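Local coordinates for protein oligogalacturonate lyase (Yersinia enterocolitica subsp. enterocolitica, PDB 3PE7) that cleaves oligogalacturonates by beta-elimination in the cytoplasm, with a manganese ion bound in a seven-bladed beta-propeller that also carries calcium, at residues Lys5-Thr10 with Gln70-Leu75; Arg25-Asp30 with Pro375-Ala380. One frame throughout, in Å; residues are numbered along the deposited sequence.

Interaction 1: Lys5-Thr10 with Gln70-Leu75; sequences KQIPLT and QVATQL
I7 and A72 form the one hydrogen-bonded pair inside this antiparallel strand pairing: I7 N reaches A72 O at 2.9 Å, and A72 N returns the bond to I7 O. The same backbone pattern runs out to both ends, with Q74 N on K5 O and L9 N on Q70 O. At the L9 end a side chain takes over. Q70 is extended beyond CG and brings its amide up beside L9, where NE2 donates to L9 O over 3.0 Å. That bond lies in the plane of the L9 carbonyl and close to the plane of the Q70 amide, though it is bent to 152° at the hydrogen.

Q6, P8, V71 and T73 share one face of the sheet. There Q6 crosses V71, with Q6 CB 3.6 Å and Q6 OE1 3.5 Å from V71 CG1. CG1, anti to the V71 nitrogen (chi1 173°), is the V71 methyl that meets Q6. Q6 also lies side by side with T73, pointing the same way, its CG 3.6 Å from T73 OG1. On the face with I7, the A72 methyl is met by I7 CG1 at 4.0 Å and L9 CD1 at 4.2 Å. P8 sits in a non-hydrogen-bonded pair with V71, a position where its lack of an N-H costs no bond to that strand.

One shell out, Q74 NE2 donates to T76 O and to D57 OD2. D57 and M1 bind a calcium ion, so Q74, at the end of strand 71-74, is a second-shell residue that holds the ligand D57. I7 packs on M1 and F56, and L9 on L65. Strand 6-8 is the outermost of a propeller blade, added alongside 71-74, which is followed inward by 61-66, 49-54 and 33-34.

Interaction 2: Arg25-Asp30 with Pro375-Ala380; sequences RLTPPD and PALYLA
R25 and Y378 face each other as an antiparallel non-hydrogen-bonded pair, their side chains side by side and pointing the same way. R25 CB lies 3.7 Å from Y378 CE2. Chi1 of -173° sets R25 CG anti to the backbone nitrogen, beside the tyrosine ring, where it comes closer to CE2, at 3.5 Å and from an oblique direction. CD reaches the phenol end, 3.6 Å from Y378 OH. The chain then bends at chi3, and the guanidinium ends up turned 70° from the ring plane. P29 CD sits over the centre of one guanidinium face, 3.6 Å above it, while NH2 forms a salt bridge with D12.

Beyond R25 the strand pairing soon gives way. L26 N still donates to L377 O (2.8 Å), but the chain then turns off, and the N-H of L377 goes to a side chain, T27 OG1, at 3.0 Å. This hydroxyl stands between the T27 nitrogen and carbonyl carbon (chi1 59°), and it also holds a water 2.7 Å away that is hydrogen-bonded to P375 O. The L26 and L379 side chains cross, CD1 to CD1 at 3.9 Å.

Strand 22-25 lies between 12-15 and 376-381, so one blade is built from both ends of the chain, the "Velcro" closure of the propeller ring. L26, T27 and L377 pack against strand 49-54 of the next blade. On the far side of 376-381 lies strand 364-369, from which F367 lays its ring nearly parallel to that of Y378.

How the interactions relate
The two contacts sit in adjacent blades, their centres about 14 Å apart, and L9 joins them. From interaction 1, L9 CD1 packs 3.5 Å from L26 O and 4.2 Å from T27 CG2 of interaction 2, while L9 CD2 lies 4.1 Å from P28 CD. The N-terminal chain edges one blade with 6-8, then passes to the closing blade, where it supplies 12-15 and 22-25. The metals are near different contacts: the Q74 side chain is about 6 Å from a calcium ion, whereas that of L377 is about 10 Å from the side chain of H355, a manganese ligand. Neither contact supplies a ligand of the manganese, which probably marks the active site.

Interaction 1: Lys5-Thr10 with Gln70-Leu75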
ATOM      1  N   LYS A   5     -22.523 -13.712   0.119  1.00 18.64           N
ATOM      2  CA  LYS A   5     -22.516 -14.802   1.088  1.00 19.13           C
ATOM      3  C   LYS A   5     -21.673 -14.423   2.300  1.00 18.62           C
ATOM      4  O   LYS A   5     -20.721 -13.659   2.194  1.00 17.74           O
ATOM      5  CB  LYS A   5     -22.017 -16.107   0.460  1.00 19.86           C
ATOM      6  CG  LYS A   5     -22.875 -16.637  -0.697  1.00 22.34           C
ATOM      7  CD  LYS A   5     -24.364 -16.558  -0.404  1.00 25.98           C
ATOM      8  CE  LYS A   5     -25.179 -17.263  -1.483  1.00 29.91           C
ATOM      9  NZ  LYS A   5     -25.120 -18.732  -1.245  1.00 32.33           N
ATOM     10  N   GLN A   6     -22.048 -14.975   3.446  1.00 18.81           N
ATOM     11  CA  GLN A   6     -21.384 -14.670   4.706  1.00 19.10           C
ATOM     12  C   GLN A   6     -20.728 -15.920   5.231  1.00 19.16           C
ATOM     13  O   GLN A   6     -21.261 -17.025   5.083  1.00 19.13           O
ATOM     14  CB  GLN A   6     -22.395 -14.136   5.726  1.00 19.07           C
ATOM     15  CG  GLN A   6     -22.999 -12.791   5.340  1.00 21.30           C
ATOM     16  CD  GLN A   6     -24.111 -12.332   6.282  1.00 25.88           C
ATOM     17  OE1 GLN A   6     -24.018 -12.460   7.509  1.00 29.48           O
ATOM     18  NE2 GLN A   6     -25.154 -11.758   5.707  1.00 28.45           N
ATOM     19  N   ILE A   7     -19.557 -15.749   5.835  1.00 19.23           N
ATOM     20  CA  ILE A   7     -18.879 -16.849   6.519  1.00 19.94           C
ATOM     21  C   ILE A   7     -18.400 -16.383   7.879  1.00 19.54           C
ATOM     22  O   ILE A   7     -17.872 -15.276   7.999  1.00 19.52           O
ATOM     23  CB  ILE A   7     -17.676 -17.416   5.737  1.00 20.25           C
ATOM     24  CG1 ILE A   7     -16.793 -16.298   5.198  1.00 21.57           C
ATOM     25  CG2 ILE A   7     -18.158 -18.325   4.629  1.00 22.94           C
ATOM     26  CD1 ILE A   7     -15.436 -16.773   4.797  1.00 26.18           C
ATOM     27  N   PRO A   8     -18.604 -17.220   8.912  1.00 19.13           N
ATOM     28  CA  PRO A   8     -18.116 -16.870  10.245  1.00 18.43           C
ATOM     29  C   PRO A   8     -16.640 -17.216  10.403  1.00 17.22           C
ATOM     30  O   PRO A   8     -16.196 -18.293   9.989  1.00 17.43           O
ATOM     31  CB  PRO A   8     -18.974 -17.732  11.171  1.00 18.41           C
ATOM     32  CG  PRO A   8     -19.340 -18.937  10.347  1.00 19.66           C
ATOM     33  CD  PRO A   8     -19.423 -18.450   8.911  1.00 19.75           C
ATOM     34  N   LEU A   9     -15.876 -16.303  10.989  1.00 16.05           N
ATOM     35  CA  LEU A   9     -14.468 -16.582  11.211  1.00 15.41           C
ATOM     36  C   LEU A   9     -14.181 -16.716  12.689  1.00 15.12           C
ATOM     37  O   LEU A   9     -14.794 -16.029  13.504  1.00 15.28           O
ATOM     38  CB  LEU A   9     -13.604 -15.479  10.612  1.00 14.96           C
ATOM     39  CG  LEU A   9     -13.771 -15.217   9.116  1.00 15.82           C
ATOM     40  CD1 LEU A   9     -12.804 -14.129   8.722  1.00 14.55           C
ATOM     41  CD2 LEU A   9     -13.526 -16.475   8.308  1.00 16.45           C
ATOM     42  N   THR A  10     -13.226 -17.575  13.015  1.00 14.91           N
ATOM     43  CA  THR A  10     -12.711 -17.667  14.373  1.00 15.12           C
ATOM     44  C   THR A  10     -11.515 -16.735  14.537  1.00 15.31           C
ATOM     45  O   THR A  10     -10.673 -16.646  13.643  1.00 16.55           O
ATOM     46  CB  THR A  10     -12.280 -19.119  14.683  1.00 16.06           C
ATOM     47  OG1 THR A  10     -13.397 -19.997  14.549  1.00 17.13           O
ATOM     48  CG2 THR A  10     -11.734 -19.235  16.078  1.00 17.51           C
ATOM     49  N   GLN A  70     -17.494 -11.065  13.803  1.00 16.85           N
ATOM     50  CA  GLN A  70     -16.563 -12.033  13.200  1.00 15.66           C
ATOM     51  C   GLN A  70     -17.126 -12.662  11.926  1.00 15.18           C
ATOM     52  O   GLN A  70     -16.689 -13.717  11.516  1.00 15.95           O
ATOM     53  CB  GLN A  70     -16.081 -13.080  14.221  1.00 15.69           C
ATOM     54  CG  GLN A  70     -15.443 -12.397  15.425  1.00 15.64           C
ATOM     55  CD  GLN A  70     -14.911 -13.321  16.492  1.00 17.51           C
ATOM     56  OE1 GLN A  70     -14.574 -12.862  17.591  1.00 17.07           O
ATOM     57  NE2 GLN A  70     -14.831 -14.621  16.197  1.00 15.69           N
ATOM     58  N   VAL A  71     -18.078 -11.983  11.290  1.00 14.71           N
ATOM     59  CA  VAL A  71     -18.604 -12.451  10.015  1.00 14.62           C
ATOM     60  C   VAL A  71     -17.982 -11.690   8.859  1.00 13.75           C
ATOM     61  O   VAL A  71     -17.902 -10.463   8.892  1.00 13.72           O
ATOM     62  CB  VAL A  71     -20.165 -12.360   9.973  1.00 14.64           C
ATOM     63  CG1 VAL A  71     -20.697 -12.682   8.569  1.00 16.50           C
ATOM     64  CG2 VAL A  71     -20.771 -13.299  11.013  1.00 16.99           C
ATOM     65  N   ALA A  72     -17.514 -12.439   7.854  1.00 14.06           N
ATOM     66  CA  ALA A  72     -16.988 -11.863   6.618  1.00 13.26           C
ATOM     67  C   ALA A  72     -18.029 -11.989   5.509  1.00 13.48           C
ATOM     68  O   ALA A  72     -18.585 -13.069   5.281  1.00 13.84           O
ATOM     69  CB  ALA A  72     -15.733 -12.583   6.219  1.00 13.32           C
ATOM     70  N   THR A  73     -18.293 -10.891   4.819  1.00 12.59           N
ATOM     71  CA  THR A  73     -19.198 -10.928   3.678  1.00 12.01           C
ATOM     72  C   THR A  73     -18.379 -10.838   2.389  1.00 11.81           C
ATOM     73  O   THR A  73     -17.547  -9.946   2.251  1.00 11.90           O
ATOM     74  CB  THR A  73     -20.204  -9.764   3.745  1.00 11.99           C
ATOM     75  OG1 THR A  73     -20.935  -9.845   4.978  1.00 13.87           O
ATOM     76  CG2 THR A  73     -21.198  -9.822   2.545  1.00 13.75           C
ATOM     77  N   GLN A  74     -18.622 -11.756   1.458  1.00 11.38           N
ATOM     78  CA  GLN A  74     -17.957 -11.715   0.157  1.00 11.70           C
ATOM     79  C   GLN A  74     -18.499 -10.565  -0.664  1.00 11.88           C
ATOM     80  O   GLN A  74     -19.722 -10.479  -0.897  1.00 13.03           O
ATOM     81  CB  GLN A  74     -18.152 -13.040  -0.596  1.00 11.42           C
ATOM     82  CG  GLN A  74     -17.335 -13.116  -1.888  1.00 10.77           C
ATOM     83  CD  GLN A  74     -17.405 -14.478  -2.533  1.00 11.60           C
ATOM     84  OE1 GLN A  74     -17.716 -15.476  -1.872  1.00 12.43           O
ATOM     85  NE2 GLN A  74     -17.073 -14.539  -3.822  1.00 12.61           N
ATOM     86  N   LEU A  75     -17.596  -9.695  -1.109  1.00 11.05           N
ATOM     87  CA  LEU A  75     -17.954  -8.454  -1.817  1.00 11.26           C
ATOM     88  C   LEU A  75     -17.892  -8.596  -3.330  1.00 11.53           C
ATOM     89  O   LEU A  75     -18.682  -7.990  -4.039  1.00 11.84           O
ATOM     90  CB  LEU A  75     -17.037  -7.300  -1.405  1.00 11.44           C
ATOM     91  CG  LEU A  75     -16.978  -6.939   0.087  1.00  9.75           C
ATOM     92  CD1 LEU A  75     -15.996  -5.776   0.269  1.00  9.52           C
ATOM     93  CD2 LEU A  75     -18.366  -6.543   0.588  1.00 10.62           C
TER

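Interaction 2: Arg25-Asp30 with Pro375-Ala380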
ATOM      1  N   ARG A  25      -5.112 -13.574  15.411  1.00  9.98           N
ATOM      2  CA  ARG A  25      -5.225 -13.988  14.010  1.00  9.56           C
ATOM      3  C   ARG A  25      -6.697 -13.982  13.612  1.00 10.36           C
ATOM      4  O   ARG A  25      -7.539 -14.573  14.303  1.00 11.12           O
ATOM      5  CB  ARG A  25      -4.677 -15.395  13.840  1.00  9.76           C
ATOM      6  CG  ARG A  25      -4.596 -15.851  12.386  1.00  9.25           C
ATOM      7  CD  ARG A  25      -3.960 -17.203  12.304  1.00 11.18           C
ATOM      8  NE  ARG A  25      -4.829 -18.230  12.894  1.00 11.60           N
ATOM      9  CZ  ARG A  25      -4.398 -19.410  13.323  1.00 11.26           C
ATOM     10  NH1 ARG A  25      -3.113 -19.723  13.246  1.00 10.97           N
ATOM     11  NH2 ARG A  25      -5.272 -20.282  13.839  1.00 11.77           N
ATOM     12  N   LEU A  26      -6.989 -13.330  12.491  1.00  9.31           N
ATOM     13  CA  LEU A  26      -8.378 -13.068  12.101  1.00  9.49           C
ATOM     14  C   LEU A  26      -8.926 -14.060  11.083  1.00  9.77           C
ATOM     15  O   LEU A  26     -10.141 -14.188  10.937  1.00 10.39           O
ATOM     16  CB  LEU A  26      -8.501 -11.657  11.527  1.00  9.60           C
ATOM     17  CG  LEU A  26      -8.043 -10.474  12.387  1.00 11.05           C
ATOM     18  CD1 LEU A  26      -8.181  -9.192  11.586  1.00  8.32           C
ATOM     19  CD2 LEU A  26      -8.847 -10.376  13.675  1.00 11.50           C
ATOM     20  N   THR A  27      -8.033 -14.733  10.363  1.00 10.20           N
ATOM     21  CA  THR A  27      -8.431 -15.594   9.240  1.00 10.23           C
ATOM     22  C   THR A  27      -7.775 -16.972   9.381  1.00 10.24           C
ATOM     23  O   THR A  27      -6.712 -17.096  10.032  1.00 10.27           O
ATOM     24  CB  THR A  27      -8.037 -14.958   7.868  1.00  9.50           C
ATOM     25  OG1 THR A  27      -6.622 -14.761   7.829  1.00 10.19           O
ATOM     26  CG2 THR A  27      -8.736 -13.611   7.665  1.00 10.49           C
ATOM     27  N   PRO A  28      -8.406 -18.012   8.801  1.00 10.41           N
ATOM     28  CA  PRO A  28      -7.904 -19.374   8.968  1.00 11.01           C
ATOM     29  C   PRO A  28      -6.752 -19.686   8.005  1.00 11.83           C
ATOM     30  O   PRO A  28      -6.913 -19.495   6.795  1.00 11.67           O
ATOM     31  CB  PRO A  28      -9.136 -20.241   8.652  1.00 10.67           C
ATOM     32  CG  PRO A  28      -9.938 -19.415   7.669  1.00 10.37           C
ATOM     33  CD  PRO A  28      -9.691 -17.970   8.056  1.00 10.30           C
ATOM     34  N   PRO A  29      -5.612 -20.177   8.530  1.00 12.21           N
ATOM     35  CA  PRO A  29      -4.411 -20.312   7.705  1.00 12.66           C
ATOM     36  C   PRO A  29      -4.430 -21.518   6.762  1.00 12.71           C
ATOM     37  O   PRO A  29      -3.400 -21.836   6.164  1.00 13.52           O
ATOM     38  CB  PRO A  29      -3.281 -20.405   8.741  1.00 12.54           C
ATOM     39  CG  PRO A  29      -3.933 -20.978   9.957  1.00 13.72           C
ATOM     40  CD  PRO A  29      -5.311 -20.362   9.964  1.00 12.23           C
ATOM     41  N   ASP A  30      -5.580 -22.177   6.632  1.00 13.14           N
ATOM     42  CA  ASP A  30      -5.746 -23.137   5.542  1.00 13.25           C
ATOM     43  C   ASP A  30      -6.395 -22.478   4.325  1.00 12.32           C
ATOM     44  O   ASP A  30      -6.643 -23.153   3.314  1.00 12.87           O
ATOM     45  CB  ASP A  30      -6.557 -24.370   5.982  1.00 14.63           C
ATOM     46  CG  ASP A  30      -8.007 -24.053   6.225  1.00 17.70           C
ATOM     47  OD1 ASP A  30      -8.319 -23.043   6.900  1.00 18.44           O
ATOM     48  OD2 ASP A  30      -8.860 -24.804   5.704  1.00 23.36           O
ATOM     49  N   PRO A 375      -0.938 -17.405   3.904  1.00  8.20           N
ATOM     50  CA  PRO A 375      -1.135 -16.021   4.342  1.00  7.61           C
ATOM     51  C   PRO A 375      -2.423 -15.831   5.162  1.00  7.65           C
ATOM     52  O   PRO A 375      -3.483 -16.365   4.810  1.00  7.68           O
ATOM     53  CB  PRO A 375      -1.233 -15.255   3.028  1.00  7.65           C
ATOM     54  CG  PRO A 375      -0.352 -16.062   2.094  1.00  7.41           C
ATOM     55  CD  PRO A 375      -0.641 -17.490   2.459  1.00  7.74           C
ATOM     56  N   ALA A 376      -2.307 -15.083   6.256  1.00  7.61           N
ATOM     57  CA  ALA A 376      -3.444 -14.780   7.127  1.00  7.63           C
ATOM     58  C   ALA A 376      -3.289 -13.352   7.648  1.00  8.01           C
ATOM     59  O   ALA A 376      -2.206 -12.759   7.553  1.00  7.92           O
ATOM     60  CB  ALA A 376      -3.520 -15.803   8.314  1.00  8.76           C
ATOM     61  N   LEU A 377      -4.369 -12.813   8.195  1.00  7.77           N
ATOM     62  CA  LEU A 377      -4.373 -11.476   8.783  1.00  8.19           C
ATOM     63  C   LEU A 377      -4.217 -11.539  10.299  1.00  7.70           C
ATOM     64  O   LEU A 377      -4.800 -12.394  10.971  1.00  8.73           O
ATOM     65  CB  LEU A 377      -5.666 -10.721   8.424  1.00  9.47           C
ATOM     66  CG  LEU A 377      -5.669 -10.093   7.013  1.00 10.59           C
ATOM     67  CD1 LEU A 377      -6.002 -11.140   5.957  1.00 13.37           C
ATOM     68  CD2 LEU A 377      -6.624  -8.921   6.951  1.00 13.12           C
ATOM     69  N   TYR A 378      -3.420 -10.612  10.823  1.00  8.36           N
ATOM     70  CA  TYR A 378      -3.116 -10.515  12.259  1.00  7.47           C
ATOM     71  C   TYR A 378      -3.240  -9.083  12.738  1.00  7.46           C
ATOM     72  O   TYR A 378      -2.919  -8.133  12.006  1.00  6.98           O
ATOM     73  CB  TYR A 378      -1.674 -10.963  12.548  1.00  7.61           C
ATOM     74  CG  TYR A 378      -1.407 -12.375  12.140  1.00  7.06           C
ATOM     75  CD1 TYR A 378      -1.136 -12.691  10.798  1.00  7.99           C
ATOM     76  CD2 TYR A 378      -1.465 -13.414  13.075  1.00  8.77           C
ATOM     77  CE1 TYR A 378      -0.917 -14.011  10.397  1.00  7.05           C
ATOM     78  CE2 TYR A 378      -1.251 -14.747  12.683  1.00  8.62           C
ATOM     79  CZ  TYR A 378      -0.969 -15.015  11.334  1.00  7.47           C
ATOM     80  OH  TYR A 378      -0.756 -16.301  10.939  1.00  8.96           O
ATOM     81  N   LEU A 379      -3.697  -8.942  13.979  1.00  8.12           N
ATOM     82  CA  LEU A 379      -3.671  -7.672  14.707  1.00  8.75           C
ATOM     83  C   LEU A 379      -2.780  -7.822  15.943  1.00  9.37           C
ATOM     84  O   LEU A 379      -3.060  -8.649  16.816  1.00  9.94           O
ATOM     85  CB  LEU A 379      -5.091  -7.253  15.123  1.00  9.13           C
ATOM     86  CG  LEU A 379      -6.015  -6.734  14.018  1.00  9.18           C
ATOM     87  CD1 LEU A 379      -7.472  -6.669  14.493  1.00 11.30           C
ATOM     88  CD2 LEU A 379      -5.511  -5.347  13.542  1.00  9.44           C
ATOM     89  N   ALA A 380      -1.722  -7.013  16.007  1.00  9.44           N
ATOM     90  CA  ALA A 380      -0.851  -6.979  17.203  1.00  9.26           C
ATOM     91  C   ALA A 380      -1.143  -5.741  18.047  1.00 10.18           C
ATOM     92  O   ALA A 380      -1.205  -4.636  17.520  1.00 10.40           O
ATOM     93  CB  ALA A 380       0.615  -7.019  16.785  1.00  9.11           C
TER
HETATM   94  O   HOH W   1      -5.810 -16.896   6.382  1.00  8.88           O